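Galactose-binding-like protein (Bacteroides thetaiotaomicron, PDB 7M1B) is a SusE-like protein of a gut bacterium that probably binds galactose-type sugars and may take part in glycan degradation. Local coordinates at residues I126-T131 with F178-R183. Residues are numbered along the deposited sequence; the frame is centred on the assembly and turned at random.
Sequences IYIHTT and FKVRVR
One face of the Phe-178 ring carries the methyl tips of both branches of Ile-126. Ile-126 CG2 lies 3.8 Å from the Phe-178 ring centroid, 23° off the normal, in a CH-pi contact displaced toward the rim at CE2 and CZ. Ile-126 CD1 lies over the same face at the other side, 3.5 Å from Phe-178 CD1. With CG1 between the backbone N and the carbonyl carbon (chi1 54°) and CD1 extended beyond it (chi2 167°), the two methyls of Ile-126 span that face. Phe-171 meets the Phe-178 ring edge-to-face. Replacing the Phe-178 ring with the single methyl of an alanine is likely to leave both Ile-126 methyls without the surface they rest on and to open a gap between the sheets. Two residues along, Ile-128 CD1 and Val-180 CG2 meet tip to tip at 4.0 Å, a looser touch. No hydrogen bond links the segments; the CA atoms of Ile-126 and Phe-178 stand 9.0 Å apart. Val-119 touches both isoleucines, and Phe-166 touches Ile-128, from neighbouring strands of their sheet, while Thr-144 touches Phe-178 from the other. The three-stranded sheet holding 125-131 thus packs face to face on the four-stranded one holding 176-183, the buried apolar interface characteristic of a small antiparallel beta-sandwich.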
loop_
_atom_site.group_PDB
_atom_site.type_symbol
_atom_site.label_atom_id
_atom_site.label_comp_id
_atom_site.label_asym_id
_atom_site.label_seq_id
_atom_site.Cartn_x
_atom_site.Cartn_y
_atom_site.Cartn_z
ATOM N N ILE A 126 -1.787 -5.995 16.168
ATOM C CA ILE A 126 -0.609 -5.291 16.629
ATOM C C ILE A 126 0.569 -5.654 15.725
ATOM O O ILE A 126 0.581 -6.714 15.074
ATOM C CB ILE A 126 -0.320 -5.608 18.111
ATOM C CG1 ILE A 126 -0.230 -7.124 18.306
ATOM C CG2 ILE A 126 -1.364 -4.950 19.007
ATOM C CD1 ILE A 126 0.376 -7.521 19.683
ATOM N N TYR A 127 1.509 -4.724 15.689
ATOM C CA TYR A 127 2.773 -4.917 15.001
ATOM C C TYR A 127 3.876 -4.941 16.052
ATOM O O TYR A 127 4.004 -3.984 16.813
ATOM C CB TYR A 127 2.990 -3.818 13.957
ATOM C CG TYR A 127 4.324 -3.815 13.270
ATOM C CD1 TYR A 127 4.679 -4.859 12.418
ATOM C CD2 TYR A 127 5.236 -2.783 13.488
ATOM C CE1 TYR A 127 5.900 -4.863 11.776
ATOM C CE2 TYR A 127 6.478 -2.795 12.860
ATOM C CZ TYR A 127 6.804 -3.837 11.997
ATOM O OH TYR A 127 8.041 -3.941 11.385
ATOM N N ILE A 128 4.662 -6.011 16.055
ATOM C CA ILE A 128 5.732 -6.183 17.051
ATOM C C ILE A 128 7.078 -6.041 16.364
ATOM O O ILE A 128 7.302 -6.708 15.355
ATOM C CB ILE A 128 5.606 -7.554 17.724
ATOM C CG1 ILE A 128 4.321 -7.623 18.547
ATOM C CG2 ILE A 128 6.821 -7.793 18.621
ATOM C CD1 ILE A 128 3.946 -9.004 19.014
ATOM N N HIS A 129 7.944 -5.154 16.868
ATOM C CA HIS A 129 9.262 -4.980 16.272
ATOM C C HIS A 129 10.334 -4.913 17.354
ATOM O O HIS A 129 10.121 -4.383 18.443
ATOM C CB HIS A 129 9.349 -3.841 15.245
ATOM C CG HIS A 129 8.783 -2.537 15.677
ATOM N ND1 HIS A 129 9.551 -1.386 15.765
ATOM C CD2 HIS A 129 7.518 -2.192 16.012
ATOM C CE1 HIS A 129 8.770 -0.376 16.134
ATOM N NE2 HIS A 129 7.522 -0.857 16.306
ATOM N N THR A 130 11.495 -5.486 17.034
ATOM C CA THR A 130 12.643 -5.408 17.948
ATOM C C THR A 130 13.919 -5.579 17.152
ATOM O O THR A 130 13.837 -5.726 15.932
ATOM C CB THR A 130 12.475 -6.323 19.168
ATOM O OG1 THR A 130 13.413 -5.904 20.160
ATOM C CG2 THR A 130 12.628 -7.787 18.825
ATOM N N THR A 131 15.060 -5.567 17.867
ATOM C CA THR A 131 16.375 -5.655 17.232
ATOM C C THR A 131 17.104 -6.937 17.620
ATOM O O THR A 131 16.933 -7.517 18.709
ATOM C CB THR A 131 17.207 -4.394 17.504
ATOM O OG1 THR A 131 18.434 -4.478 16.769
ATOM C CG2 THR A 131 17.503 -4.251 18.981
ATOM N N PHE A 178 -2.183 -7.174 25.803
ATOM C CA PHE A 178 -1.267 -8.069 25.118
ATOM C C PHE A 178 -0.100 -8.411 26.046
ATOM O O PHE A 178 0.298 -7.611 26.907
ATOM C CB PHE A 178 -0.778 -7.441 23.802
ATOM C CG PHE A 178 -1.860 -7.196 22.773
ATOM C CD1 PHE A 178 -2.244 -8.215 21.901
ATOM C CD2 PHE A 178 -2.503 -5.964 22.674
ATOM C CE1 PHE A 178 -3.224 -8.018 20.939
ATOM C CE2 PHE A 178 -3.467 -5.766 21.696
ATOM C CZ PHE A 178 -3.840 -6.792 20.851
ATOM N N LYS A 179 0.423 -9.627 25.868
ATOM C CA LYS A 179 1.598 -10.080 26.607
ATOM C C LYS A 179 2.547 -10.741 25.608
ATOM O O LYS A 179 2.059 -11.522 24.757
ATOM C CB LYS A 179 1.130 -11.048 27.704
ATOM C CG LYS A 179 2.162 -12.004 28.281
ATOM C CD LYS A 179 1.518 -13.171 29.013
ATOM C CE LYS A 179 0.666 -12.764 30.200
ATOM N NZ LYS A 179 0.708 -13.779 31.282
ATOM N N VAL A 180 3.858 -10.400 25.706
ATOM C CA VAL A 180 4.893 -10.936 24.835
ATOM C C VAL A 180 6.034 -11.514 25.670
ATOM O O VAL A 180 6.518 -10.914 26.637
ATOM C CB VAL A 180 5.455 -9.939 23.788
ATOM C CG1 VAL A 180 6.394 -10.711 22.819
ATOM C CG2 VAL A 180 4.370 -9.159 23.026
ATOM N N ARG A 181 6.497 -12.714 25.304
ATOM C CA ARG A 181 7.694 -13.312 25.908
ATOM C C ARG A 181 8.578 -13.807 24.768
ATOM O O ARG A 181 7.993 -14.244 23.722
ATOM C CB ARG A 181 7.289 -14.452 26.848
ATOM C CG ARG A 181 7.295 -14.063 28.321
ATOM C CD ARG A 181 7.131 -15.241 29.256
ATOM N NE ARG A 181 8.233 -15.262 30.201
ATOM C CZ ARG A 181 8.386 -16.157 31.168
ATOM N NH1 ARG A 181 7.487 -17.112 31.334
ATOM N NH2 ARG A 181 9.438 -16.094 31.967
ATOM N N VAL A 182 9.920 -13.690 24.933
ATOM C CA VAL A 182 10.910 -14.122 23.930
ATOM C C VAL A 182 11.703 -15.246 24.584
ATOM O O VAL A 182 12.099 -15.095 25.742
ATOM C CB VAL A 182 11.837 -12.970 23.470
ATOM C CG1 VAL A 182 12.529 -13.349 22.138
ATOM C CG2 VAL A 182 11.011 -11.676 23.207
ATOM N N ARG A 183 11.938 -16.321 23.798
ATOM C CA ARG A 183 12.739 -17.485 24.233
ATOM C C ARG A 183 13.694 -17.933 23.117
ATOM O O ARG A 183 13.522 -17.530 21.963
ATOM C CB ARG A 183 11.886 -18.649 24.788
ATOM C CG ARG A 183 11.014 -19.407 23.745
ATOM C CD ARG A 183 9.993 -20.279 24.461
ATOM N NE ARG A 183 9.023 -20.818 23.499
ATOM C CZ ARG A 183 9.242 -21.863 22.701
ATOM N NH1 ARG A 183 10.414 -22.485 22.736
ATOM N NH2 ARG A 183 8.287 -22.270 21.865
#